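Local coordinates for protein spectinomycin phosphotransferase (Legionella pneumophila, PDB 3I0Q) that probably transfers a phosphate group from a nucleotide to spectinomycin, using a metal ion, and binds AMP and ADP, at residues A[76-81]-A[99-104]; A[208-213]-A[226-231]; A[237-242]-A[268-273]. All coordinates share one frame; numbering follows the deposited sequence.

Contact 1 of 3, residues A[76-81]-A[99-104]; sequences EIIFPI and AYPFIH. With AMP (adenosine monophosphate), chain B.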
loop_
_atom_site.group_PDB
_atom_site.type_symbol
_atom_site.label_atom_id
_atom_site.label_comp_id
_atom_site.label_asym_id
_atom_site.label_seq_id
_atom_site.Cartn_x
_atom_site.Cartn_y
_atom_site.Cartn_z
ATOM N N GLU A 76 12.120 -7.014 9.148
ATOM C CA GLU A 76 11.799 -6.109 8.065
ATOM C C GLU A 76 10.550 -5.281 8.278
ATOM O O GLU A 76 9.905 -4.859 7.319
ATOM C CB GLU A 76 11.690 -6.880 6.762
ATOM C CG GLU A 76 12.987 -7.543 6.323
ATOM C CD GLU A 76 13.286 -8.816 7.094
ATOM O OE1 GLU A 76 12.330 -9.448 7.598
ATOM O OE2 GLU A 76 14.472 -9.191 7.175
ATOM N N ILE A 77 10.216 -5.052 9.541
ATOM C CA ILE A 77 9.063 -4.246 9.916
ATOM C C ILE A 77 9.528 -3.179 10.903
ATOM O O ILE A 77 9.918 -3.500 12.029
ATOM C CB ILE A 77 7.986 -5.102 10.594
ATOM C CG1 ILE A 77 7.278 -5.957 9.543
ATOM C CG2 ILE A 77 7.029 -4.213 11.387
ATOM C CD1 ILE A 77 6.635 -5.180 8.430
ATOM N N ILE A 78 9.490 -1.917 10.487
ATOM C CA ILE A 78 9.919 -0.825 11.351
ATOM C C ILE A 78 9.020 -0.777 12.596
ATOM O O ILE A 78 7.810 -0.614 12.474
ATOM C CB ILE A 78 9.864 0.519 10.585
ATOM C CG1 ILE A 78 10.626 0.388 9.259
ATOM C CG2 ILE A 78 10.511 1.625 11.417
ATOM C CD1 ILE A 78 10.537 1.573 8.347
ATOM N N PHE A 79 9.612 -0.935 13.784
ATOM C CA PHE A 79 8.855 -0.938 15.036
ATOM C C PHE A 79 8.750 0.449 15.666
ATOM O O PHE A 79 9.712 1.210 15.658
ATOM C CB PHE A 79 9.501 -1.897 16.046
ATOM C CG PHE A 79 8.548 -2.395 17.094
ATOM C CD1 PHE A 79 7.466 -3.215 16.736
ATOM C CD2 PHE A 79 8.675 -1.989 18.419
ATOM C CE1 PHE A 79 6.533 -3.610 17.665
ATOM C CE2 PHE A 79 7.736 -2.383 19.367
ATOM C CZ PHE A 79 6.659 -3.194 18.990
ATOM N N PRO A 80 7.583 0.790 16.239
ATOM C CA PRO A 80 7.398 2.108 16.864
ATOM C C PRO A 80 8.299 2.302 18.075
ATOM O O PRO A 80 8.928 1.359 18.558
ATOM C CB PRO A 80 5.921 2.111 17.272
ATOM C CG PRO A 80 5.292 1.062 16.379
ATOM C CD PRO A 80 6.350 -0.009 16.327
ATOM N N ILE A 81 8.368 3.530 18.567
ATOM C CA ILE A 81 9.173 3.803 19.742
ATOM C C ILE A 81 8.257 3.934 20.946
ATOM O O ILE A 81 7.204 4.568 20.867
ATOM C CB ILE A 81 9.977 5.082 19.589
ATOM C CG1 ILE A 81 11.096 4.852 18.569
ATOM C CG2 ILE A 81 10.476 5.529 20.960
ATOM C CD1 ILE A 81 12.316 5.708 18.782
ATOM N N ALA A 99 5.828 7.541 16.990
ATOM C CA ALA A 99 7.212 7.793 16.659
ATOM C C ALA A 99 7.816 6.517 16.100
ATOM O O ALA A 99 7.385 5.405 16.442
ATOM C CB ALA A 99 7.967 8.238 17.894
ATOM N N TYR A 100 8.792 6.683 15.217
ATOM C CA TYR A 100 9.499 5.559 14.614
ATOM C C TYR A 100 10.887 6.076 14.422
ATOM O O TYR A 100 11.079 7.274 14.229
ATOM C CB TYR A 100 8.988 5.198 13.218
ATOM C CG TYR A 100 7.586 4.647 13.120
ATOM C CD1 TYR A 100 6.507 5.492 12.897
ATOM C CD2 TYR A 100 7.338 3.274 13.217
ATOM C CE1 TYR A 100 5.215 4.988 12.770
ATOM C CE2 TYR A 100 6.051 2.762 13.094
ATOM C CZ TYR A 100 4.992 3.628 12.874
ATOM O OH TYR A 100 3.696 3.167 12.800
ATOM N N PRO A 101 11.885 5.195 14.485
ATOM C CA PRO A 101 13.251 5.685 14.279
ATOM C C PRO A 101 13.290 6.113 12.798
ATOM O O PRO A 101 12.441 5.679 12.017
ATOM C CB PRO A 101 14.094 4.451 14.575
ATOM C CG PRO A 101 13.188 3.312 14.110
ATOM C CD PRO A 101 11.850 3.732 14.657
ATOM N N PHE A 102 14.244 6.944 12.393
ATOM C CA PHE A 102 14.241 7.374 10.999
ATOM C C PHE A 102 15.098 6.540 10.074
ATOM O O PHE A 102 16.305 6.467 10.251
ATOM C CB PHE A 102 14.661 8.842 10.866
ATOM C CG PHE A 102 14.227 9.470 9.566
ATOM C CD1 PHE A 102 13.022 10.150 9.474
ATOM C CD2 PHE A 102 14.991 9.322 8.409
ATOM C CE1 PHE A 102 12.585 10.670 8.250
ATOM C CE2 PHE A 102 14.553 9.840 7.189
ATOM C CZ PHE A 102 13.350 10.513 7.118
ATOM N N ILE A 103 14.468 5.933 9.072
ATOM C CA ILE A 103 15.189 5.108 8.111
ATOM C C ILE A 103 15.534 5.864 6.843
ATOM O O ILE A 103 14.689 6.065 5.976
ATOM C CB ILE A 103 14.389 3.847 7.726
ATOM C CG1 ILE A 103 14.540 2.792 8.817
ATOM C CG2 ILE A 103 14.908 3.266 6.419
ATOM C CD1 ILE A 103 14.379 3.341 10.214
ATOM N N HIS A 104 16.793 6.288 6.760
ATOM C CA HIS A 104 17.308 7.009 5.607
ATOM C C HIS A 104 17.425 5.997 4.486
ATOM O O HIS A 104 18.450 5.338 4.331
ATOM C CB HIS A 104 18.691 7.573 5.916
ATOM C CG HIS A 104 18.731 8.446 7.133
ATOM N ND1 HIS A 104 18.261 9.743 7.136
ATOM C CD2 HIS A 104 19.187 8.208 8.386
ATOM C CE1 HIS A 104 18.426 10.267 8.337
ATOM N NE2 HIS A 104 18.986 9.356 9.114
HETATM P P AMP B . 3.595 5.416 4.915
HETATM O O1P AMP B . 2.360 5.547 4.090
HETATM O O2P AMP B . 3.780 6.771 5.777
HETATM O O3P AMP B . 3.751 4.262 5.851
HETATM O "O5'" AMP B . 4.872 5.466 3.926
HETATM C "C5'" AMP B . 4.960 6.439 2.873
HETATM C "C4'" AMP B . 6.362 7.058 2.803
HETATM O "O4'" AMP B . 6.783 7.552 4.074
HETATM C "C3'" AMP B . 7.472 6.093 2.401
HETATM O "O3'" AMP B . 7.655 6.170 0.977
HETATM C "C2'" AMP B . 8.698 6.704 3.114
HETATM O "O2'" AMP B . 9.277 7.703 2.255
HETATM C "C1'" AMP B . 8.175 7.396 4.380
HETATM N N9 AMP B . 8.444 6.702 5.678
HETATM C C8 AMP B . 7.605 5.868 6.384
HETATM N N7 AMP B . 8.110 5.408 7.492
HETATM C C5 AMP B . 9.377 5.965 7.544
HETATM C C6 AMP B . 10.455 5.867 8.495
HETATM N N6 AMP B . 10.377 5.130 9.605
HETATM N N1 AMP B . 11.604 6.564 8.237
HETATM C C2 AMP B . 11.681 7.310 7.114
HETATM N N3 AMP B . 10.744 7.478 6.158
HETATM C C4 AMP B . 9.602 6.765 6.439
#

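Contact 2 of 3, residues A[208-213]-A[226-231]; sequences LCHSDI and IYIIDW. With AMP (adenosine monophosphate), chain B.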
loop_
_atom_site.group_PDB
_atom_site.type_symbol
_atom_site.label_atom_id
_atom_site.label_comp_id
_atom_site.label_asym_id
_atom_site.label_seq_id
_atom_site.Cartn_x
_atom_site.Cartn_y
_atom_site.Cartn_z
ATOM N N LEU A 208 -2.697 -13.624 6.152
ATOM C CA LEU A 208 -2.476 -12.241 6.553
ATOM C C LEU A 208 -1.694 -11.600 5.420
ATOM O O LEU A 208 -0.499 -11.844 5.254
ATOM C CB LEU A 208 -1.660 -12.158 7.850
ATOM C CG LEU A 208 -1.286 -10.763 8.377
ATOM C CD1 LEU A 208 -2.494 -10.154 9.042
ATOM C CD2 LEU A 208 -0.140 -10.838 9.381
ATOM N N CYS A 209 -2.387 -10.799 4.621
ATOM C CA CYS A 209 -1.756 -10.116 3.510
ATOM C C CYS A 209 -1.578 -8.638 3.844
ATOM O O CYS A 209 -2.369 -8.057 4.585
ATOM C CB CYS A 209 -2.625 -10.197 2.247
ATOM S SG CYS A 209 -3.197 -11.816 1.706
ATOM N N HIS A 210 -0.507 -8.053 3.324
ATOM C CA HIS A 210 -0.263 -6.623 3.444
ATOM C C HIS A 210 -1.108 -6.354 2.215
ATOM O O HIS A 210 -0.903 -7.004 1.192
ATOM C CB HIS A 210 1.214 -6.339 3.161
ATOM C CG HIS A 210 1.525 -4.895 2.933
ATOM N ND1 HIS A 210 1.092 -4.206 1.821
ATOM C CD2 HIS A 210 2.231 -4.010 3.674
ATOM C CE1 HIS A 210 1.517 -2.958 1.887
ATOM N NE2 HIS A 210 2.212 -2.813 3.001
ATOM N N SER A 211 -2.064 -5.453 2.247
ATOM C CA SER A 211 -2.838 -5.367 1.020
ATOM C C SER A 211 -2.321 -4.578 -0.183
ATOM O O SER A 211 -2.847 -4.741 -1.280
ATOM C CB SER A 211 -4.254 -4.918 1.347
ATOM O OG SER A 211 -4.988 -6.019 1.839
ATOM N N ASP A 212 -1.289 -3.759 -0.007
ATOM C CA ASP A 212 -0.796 -2.938 -1.105
ATOM C C ASP A 212 0.733 -2.912 -1.123
ATOM O O ASP A 212 1.351 -1.858 -1.024
ATOM C CB ASP A 212 -1.372 -1.526 -0.912
ATOM C CG ASP A 212 -1.293 -0.660 -2.160
ATOM O OD1 ASP A 212 -1.919 -1.008 -3.191
ATOM O OD2 ASP A 212 -0.613 0.388 -2.097
ATOM N N ILE A 213 1.345 -4.079 -1.263
ATOM C CA ILE A 213 2.804 -4.201 -1.246
ATOM C C ILE A 213 3.489 -4.010 -2.608
ATOM O O ILE A 213 3.926 -4.968 -3.256
ATOM C CB ILE A 213 3.205 -5.583 -0.631
ATOM C CG1 ILE A 213 4.725 -5.790 -0.710
ATOM C CG2 ILE A 213 2.422 -6.707 -1.325
ATOM C CD1 ILE A 213 5.535 -4.798 0.131
ATOM N N ILE A 226 16.041 -4.473 4.132
ATOM C CA ILE A 226 14.898 -3.820 3.520
ATOM C C ILE A 226 13.758 -3.775 4.533
ATOM O O ILE A 226 13.728 -4.570 5.461
ATOM C CB ILE A 226 14.407 -4.611 2.287
ATOM C CG1 ILE A 226 13.852 -5.967 2.729
ATOM C CG2 ILE A 226 15.541 -4.792 1.273
ATOM C CD1 ILE A 226 13.431 -6.827 1.578
ATOM N N TYR A 227 12.815 -2.857 4.356
ATOM C CA TYR A 227 11.688 -2.764 5.276
ATOM C C TYR A 227 10.387 -2.738 4.476
ATOM O O TYR A 227 10.347 -2.210 3.365
ATOM C CB TYR A 227 11.794 -1.489 6.138
ATOM C CG TYR A 227 13.167 -1.243 6.721
ATOM C CD1 TYR A 227 13.419 -1.436 8.072
ATOM C CD2 TYR A 227 14.218 -0.827 5.917
ATOM C CE1 TYR A 227 14.690 -1.216 8.619
ATOM C CE2 TYR A 227 15.489 -0.603 6.445
ATOM C CZ TYR A 227 15.726 -0.794 7.802
ATOM O OH TYR A 227 16.984 -0.529 8.329
ATOM N N ILE A 228 9.335 -3.339 5.023
ATOM C CA ILE A 228 8.038 -3.334 4.372
ATOM C C ILE A 228 7.238 -2.376 5.221
ATOM O O ILE A 228 7.277 -2.487 6.453
ATOM C CB ILE A 228 7.396 -4.724 4.397
ATOM C CG1 ILE A 228 8.290 -5.691 3.600
ATOM C CG2 ILE A 228 5.946 -4.650 3.892
ATOM C CD1 ILE A 228 7.544 -6.701 2.727
ATOM N N ILE A 229 6.537 -1.422 4.592
ATOM C CA ILE A 229 5.777 -0.445 5.361
ATOM C C ILE A 229 4.302 -0.279 5.050
ATOM O O ILE A 229 3.720 -1.067 4.329
ATOM C CB ILE A 229 6.452 0.927 5.296
ATOM C CG1 ILE A 229 6.276 1.547 3.912
ATOM C CG2 ILE A 229 7.931 0.781 5.664
ATOM C CD1 ILE A 229 6.894 2.901 3.825
ATOM N N ASP A 230 3.704 0.765 5.609
ATOM C CA ASP A 230 2.284 1.042 5.426
ATOM C C ASP A 230 1.452 -0.200 5.730
ATOM O O ASP A 230 1.106 -0.969 4.835
ATOM C CB ASP A 230 1.965 1.528 3.994
ATOM C CG ASP A 230 0.917 2.678 3.968
ATOM O OD1 ASP A 230 0.291 2.950 2.901
ATOM O OD2 ASP A 230 0.736 3.332 5.032
ATOM N N TRP A 231 1.147 -0.410 7.002
ATOM C CA TRP A 231 0.319 -1.541 7.372
ATOM C C TRP A 231 -1.014 -0.993 7.820
ATOM O O TRP A 231 -1.600 -1.462 8.800
ATOM C CB TRP A 231 0.951 -2.362 8.494
ATOM C CG TRP A 231 2.143 -3.120 8.025
ATOM C CD1 TRP A 231 3.441 -2.718 8.079
ATOM C CD2 TRP A 231 2.143 -4.388 7.371
ATOM N NE1 TRP A 231 4.250 -3.655 7.503
ATOM C CE2 TRP A 231 3.479 -4.693 7.057
ATOM C CE3 TRP A 231 1.143 -5.296 7.018
ATOM C CZ2 TRP A 231 3.848 -5.877 6.404
ATOM C CZ3 TRP A 231 1.511 -6.473 6.370
ATOM C CH2 TRP A 231 2.852 -6.751 6.071
HETATM P P AMP B . 3.595 5.416 4.915
HETATM O O1P AMP B . 2.360 5.547 4.090
HETATM O O2P AMP B . 3.780 6.771 5.777
HETATM O O3P AMP B . 3.751 4.262 5.851
HETATM O "O5'" AMP B . 4.872 5.466 3.926
HETATM C "C5'" AMP B . 4.960 6.439 2.873
HETATM C "C4'" AMP B . 6.362 7.058 2.803
HETATM O "O4'" AMP B . 6.783 7.552 4.074
HETATM C "C3'" AMP B . 7.472 6.093 2.401
HETATM O "O3'" AMP B . 7.655 6.170 0.977
HETATM C "C2'" AMP B . 8.698 6.704 3.114
HETATM O "O2'" AMP B . 9.277 7.703 2.255
HETATM C "C1'" AMP B . 8.175 7.396 4.380
HETATM N N9 AMP B . 8.444 6.702 5.678
HETATM C C8 AMP B . 7.605 5.868 6.384
HETATM N N7 AMP B . 8.110 5.408 7.492
HETATM C C5 AMP B . 9.377 5.965 7.544
HETATM C C6 AMP B . 10.455 5.867 8.495
HETATM N N6 AMP B . 10.377 5.130 9.605
HETATM N N1 AMP B . 11.604 6.564 8.237
HETATM C C2 AMP B . 11.681 7.310 7.114
HETATM N N3 AMP B . 10.744 7.478 6.158
HETATM C C4 AMP B . 9.602 6.765 6.439
#

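Contact 3 of 3, residues A[237-242]-A[268-273]; sequences APKERD and GEINVD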
loop_
_atom_site.group_PDB
_atom_site.type_symbol
_atom_site.label_atom_id
_atom_site.label_comp_id
_atom_site.label_asym_id
_atom_site.label_seq_id
_atom_site.Cartn_x
_atom_site.Cartn_y
_atom_site.Cartn_z
ATOM N N ALA A 237 -6.787 -12.744 3.111
ATOM C CA ALA A 237 -7.192 -13.079 1.749
ATOM C C ALA A 237 -6.251 -14.034 1.028
ATOM O O ALA A 237 -5.196 -14.404 1.553
ATOM C CB ALA A 237 -7.329 -11.798 0.938
ATOM N N PRO A 238 -6.646 -14.468 -0.185
ATOM C CA PRO A 238 -5.854 -15.373 -1.017
ATOM C C PRO A 238 -4.489 -14.727 -1.194
ATOM O O PRO A 238 -4.400 -13.620 -1.708
ATOM C CB PRO A 238 -6.636 -15.398 -2.324
ATOM C CG PRO A 238 -8.033 -15.319 -1.862
ATOM C CD PRO A 238 -7.982 -14.264 -0.774
ATOM N N LYS A 239 -3.433 -15.409 -0.771
ATOM C CA LYS A 239 -2.092 -14.854 -0.864
ATOM C C LYS A 239 -1.828 -14.087 -2.166
ATOM O O LYS A 239 -1.068 -13.108 -2.169
ATOM C CB LYS A 239 -1.039 -15.961 -0.669
ATOM C CG LYS A 239 -0.862 -16.906 -1.855
ATOM C CD LYS A 239 0.113 -18.024 -1.509
ATOM C CE LYS A 239 0.359 -18.958 -2.694
ATOM N NZ LYS A 239 -0.902 -19.453 -3.297
ATOM N N GLU A 240 -2.453 -14.520 -3.260
ATOM C CA GLU A 240 -2.263 -13.861 -4.553
ATOM C C GLU A 240 -2.570 -12.362 -4.454
ATOM O O GLU A 240 -2.310 -11.601 -5.394
ATOM C CB GLU A 240 -3.167 -14.491 -5.622
ATOM C CG GLU A 240 -2.850 -15.943 -6.018
ATOM C CD GLU A 240 -2.844 -16.896 -4.840
ATOM O OE1 GLU A 240 -3.660 -16.715 -3.909
ATOM O OE2 GLU A 240 -2.026 -17.839 -4.856
ATOM N N ARG A 241 -3.138 -11.957 -3.314
ATOM C CA ARG A 241 -3.475 -10.563 -3.048
ATOM C C ARG A 241 -2.189 -9.750 -3.027
ATOM O O ARG A 241 -2.161 -8.603 -3.472
ATOM C CB ARG A 241 -4.175 -10.424 -1.696
ATOM C CG ARG A 241 -4.638 -9.007 -1.370
ATOM C CD ARG A 241 -5.652 -8.566 -2.379
ATOM N NE ARG A 241 -5.229 -7.409 -3.168
ATOM C CZ ARG A 241 -5.430 -6.142 -2.802
ATOM N NH1 ARG A 241 -6.046 -5.883 -1.649
ATOM N NH2 ARG A 241 -5.048 -5.140 -3.599
ATOM N N ASP A 242 -1.133 -10.349 -2.496
ATOM C CA ASP A 242 0.159 -9.701 -2.428
ATOM C C ASP A 242 0.999 -10.155 -3.599
ATOM O O ASP A 242 1.512 -9.336 -4.363
ATOM C CB ASP A 242 0.878 -10.064 -1.129
ATOM C CG ASP A 242 0.279 -9.376 0.088
ATOM O OD1 ASP A 242 -0.902 -8.992 0.036
ATOM O OD2 ASP A 242 0.982 -9.230 1.101
ATOM N N GLY A 268 9.123 -19.702 -1.844
ATOM C CA GLY A 268 8.995 -21.147 -1.847
ATOM C C GLY A 268 8.113 -21.351 -3.059
ATOM O O GLY A 268 7.444 -20.398 -3.452
ATOM N N GLU A 269 8.073 -22.535 -3.668
ATOM C CA GLU A 269 7.220 -22.672 -4.844
ATOM C C GLU A 269 5.753 -23.031 -4.584
ATOM O O GLU A 269 5.064 -23.527 -5.482
ATOM C CB GLU A 269 7.834 -23.647 -5.852
ATOM C CG GLU A 269 7.150 -23.645 -7.246
ATOM C CD GLU A 269 6.444 -22.318 -7.607
ATOM O OE1 GLU A 269 7.057 -21.231 -7.476
ATOM O OE2 GLU A 269 5.264 -22.375 -8.037
ATOM N N ILE A 270 5.270 -22.772 -3.370
ATOM C CA ILE A 270 3.871 -23.033 -3.041
ATOM C C ILE A 270 3.008 -22.646 -4.250
ATOM O O ILE A 270 3.121 -21.539 -4.764
ATOM C CB ILE A 270 3.450 -22.211 -1.810
ATOM C CG1 ILE A 270 1.922 -22.081 -1.738
ATOM C CG2 ILE A 270 4.111 -20.862 -1.861
ATOM C CD1 ILE A 270 1.170 -23.402 -1.562
ATOM N N ASN A 271 2.162 -23.573 -4.696
ATOM C CA ASN A 271 1.292 -23.398 -5.863
ATOM C C ASN A 271 0.552 -22.063 -5.932
ATOM O O ASN A 271 -0.026 -21.631 -4.942
ATOM C CB ASN A 271 0.280 -24.541 -5.903
ATOM C CG ASN A 271 -0.201 -24.836 -7.302
ATOM O OD1 ASN A 271 0.602 -25.190 -8.172
ATOM N ND2 ASN A 271 -1.510 -24.687 -7.536
ATOM N N VAL A 272 0.538 -21.432 -7.107
ATOM C CA VAL A 272 -0.116 -20.128 -7.256
ATOM C C VAL A 272 -1.310 -20.055 -8.221
ATOM O O VAL A 272 -1.161 -20.192 -9.446
ATOM C CB VAL A 272 0.925 -19.053 -7.660
ATOM C CG1 VAL A 272 0.228 -17.750 -7.997
ATOM C CG2 VAL A 272 1.930 -18.843 -6.516
ATOM N N ASP A 273 -2.492 -19.814 -7.652
ATOM C CA ASP A 273 -3.739 -19.734 -8.417
ATOM C C ASP A 273 -3.754 -18.557 -9.400
ATOM O O ASP A 273 -4.291 -17.482 -9.109
ATOM C CB ASP A 273 -4.923 -19.609 -7.460
ATOM C CG ASP A 273 -6.252 -19.756 -8.158
ATOM O OD1 ASP A 273 -6.357 -19.364 -9.338
ATOM O OD2 ASP A 273 -7.203 -20.259 -7.520
#

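Contact 1 of 3, residues A[76-81]-A[99-104]
Tyr100 turns its CG anti to its own carbonyl carbon (chi1 -67°), while Ile78 sets CG2 anti to its backbone nitrogen, and these choices bring the methyl to ring atom CD2 of Tyr100 at 4.0 Å. The pair lies beside the hinge of a protein-kinase-like fold, where strand 97-101, an outer strand of the N-terminal sheet, runs out into the linker that binds adenine. The 76-81 loop packs on the end of this strand. One backbone hydrogen bond joins them, from Ile81 N to Ala99 O at 3.0 Å; the donor lies well above the carbonyl plane. Beside it, Pro80 runs alongside the Tyr100 ring, its CG 3.8 Å from CE2. Ile81 reaches across to the Pro101 ring through CG1, and Ile78 uses both of its branches, CG2 against Pro101 CD and CD1 against Ile103 CG1. Lys52 and Phe50 of strand 49-53 touch Tyr100, which sits where kinases carry the gatekeeper. The adenine of AMP is read by the backbone beyond: its N6 donates to Pro101 O at 3.2 Å, and Ile103 N donates to N1 at 3.0 Å, the pairing familiar from kinase hinges. The phenyl ring of Phe102 lies against the pyrimidine part of adenine, with AMP C2 3.5 Å above the centre of its face.

Contact 2 of 3, residues A[208-213]-A[226-231]
His210 turns the edge of its imidazole toward the face of the Trp231 indole in a T-shaped stack, with the histidine and the six-membered ring of the tryptophan 4.5 Å apart between centroids and their planes at 77°. CD2 of the histidine is the atom over the indole, offset toward its rim. The histidine side chain extends with CG anti to the backbone nitrogen (chi1 166°), which carries the ring across to the 226-231 segment. There NE2 donates to Ile229 O at 2.7 Å; the bond lies in the imidazole plane and enters nearly along the C=O axis. On the other nitrogen, ND1 accepts from Asp212 N at 3.0 Å, although that donor is tilted from the ring plane. Two bonds and the stack thus fix the rotation of a buried ring that ties the two loops together. Trp231 has a weak bond of its own, from NE1 to Ile228 O. Ile213 adds apolar packing, its CD1 3.8 Å from CG2 of Ile228, and helix 115-130 packs on Ile228 through Leu121 and Leu125. On the far side of the Ile229 backbone its CD1 touches the ribose of AMP, and Asp230 OD2 comes to 2.9 Å from AMP O1P; Asp230 and the nearby Asn217 are magnesium ligands of this protein. The His-Ser-Asp and Asp-Trp sequences probably correspond to the catalytic-loop HxD and the DFG motif of protein kinases, in the form found in aminoglycoside phosphotransferases.

Contact 3 of 3, residues A[237-242]-A[268-273]
The nearest CA atoms, of Glu240 and Val272, are 7.2 Å apart as the irregular 268-273 linker passes the chain leading into the short helix 240-243; side chains of Lys239 and Glu240 bridge the interval, meeting Ile270 and Val272. The chain of Lys239 is extended as far as CE and then bends at the last torsion (chi4 -51°), which turns NZ onto Asn271 O at 2.9 Å, with the donor tilted slightly from the carbonyl plane. On the way, its CE lies 3.6 Å from CG1 of Ile270, the two side chains running antiparallel past one another. NZ also forms a salt bridge to OE2 of the adjacent Glu240, on that oxygen's syn lone pair. The same oxygen receives a weak bond from Asp273 N, at 3.5 Å, and lies 3.9 Å from Val272 CG1. Asp273 itself is the N-cap of helix 274-295, its OD1 accepting from Thr275 N. Lysine and glutamate thus form an ion pair that would be neutral overall, and its two members bind successive parts of the linker, a carbonyl and an amide. The ammonium would probably stabilise the buried glutamate in its charged form, which suits OE2 as an acceptor for two donors.

Contact 2 is buried near the centre of the chain, contact 1 is partly buried at the hinge, and contact 3 lies on the surface, away from the nucleotide. Contacts 1 and 2 both touch AMP, one at adenine and the other at ribose and phosphate, and they meet directly: Glu76 O probably accepts from Ile228 N, and Ile77 packs on Trp231. Contacts 2 and 3 are joined through Asp242, whose OD2 probably bonds His210 N, whereas contacts 1 and 3 do not touch. The chemistry shifts accordingly, from apolar packing with a backbone bond, through a histidine held by backbone groups and stacked on a tryptophan, to a lysine-glutamate ion pair.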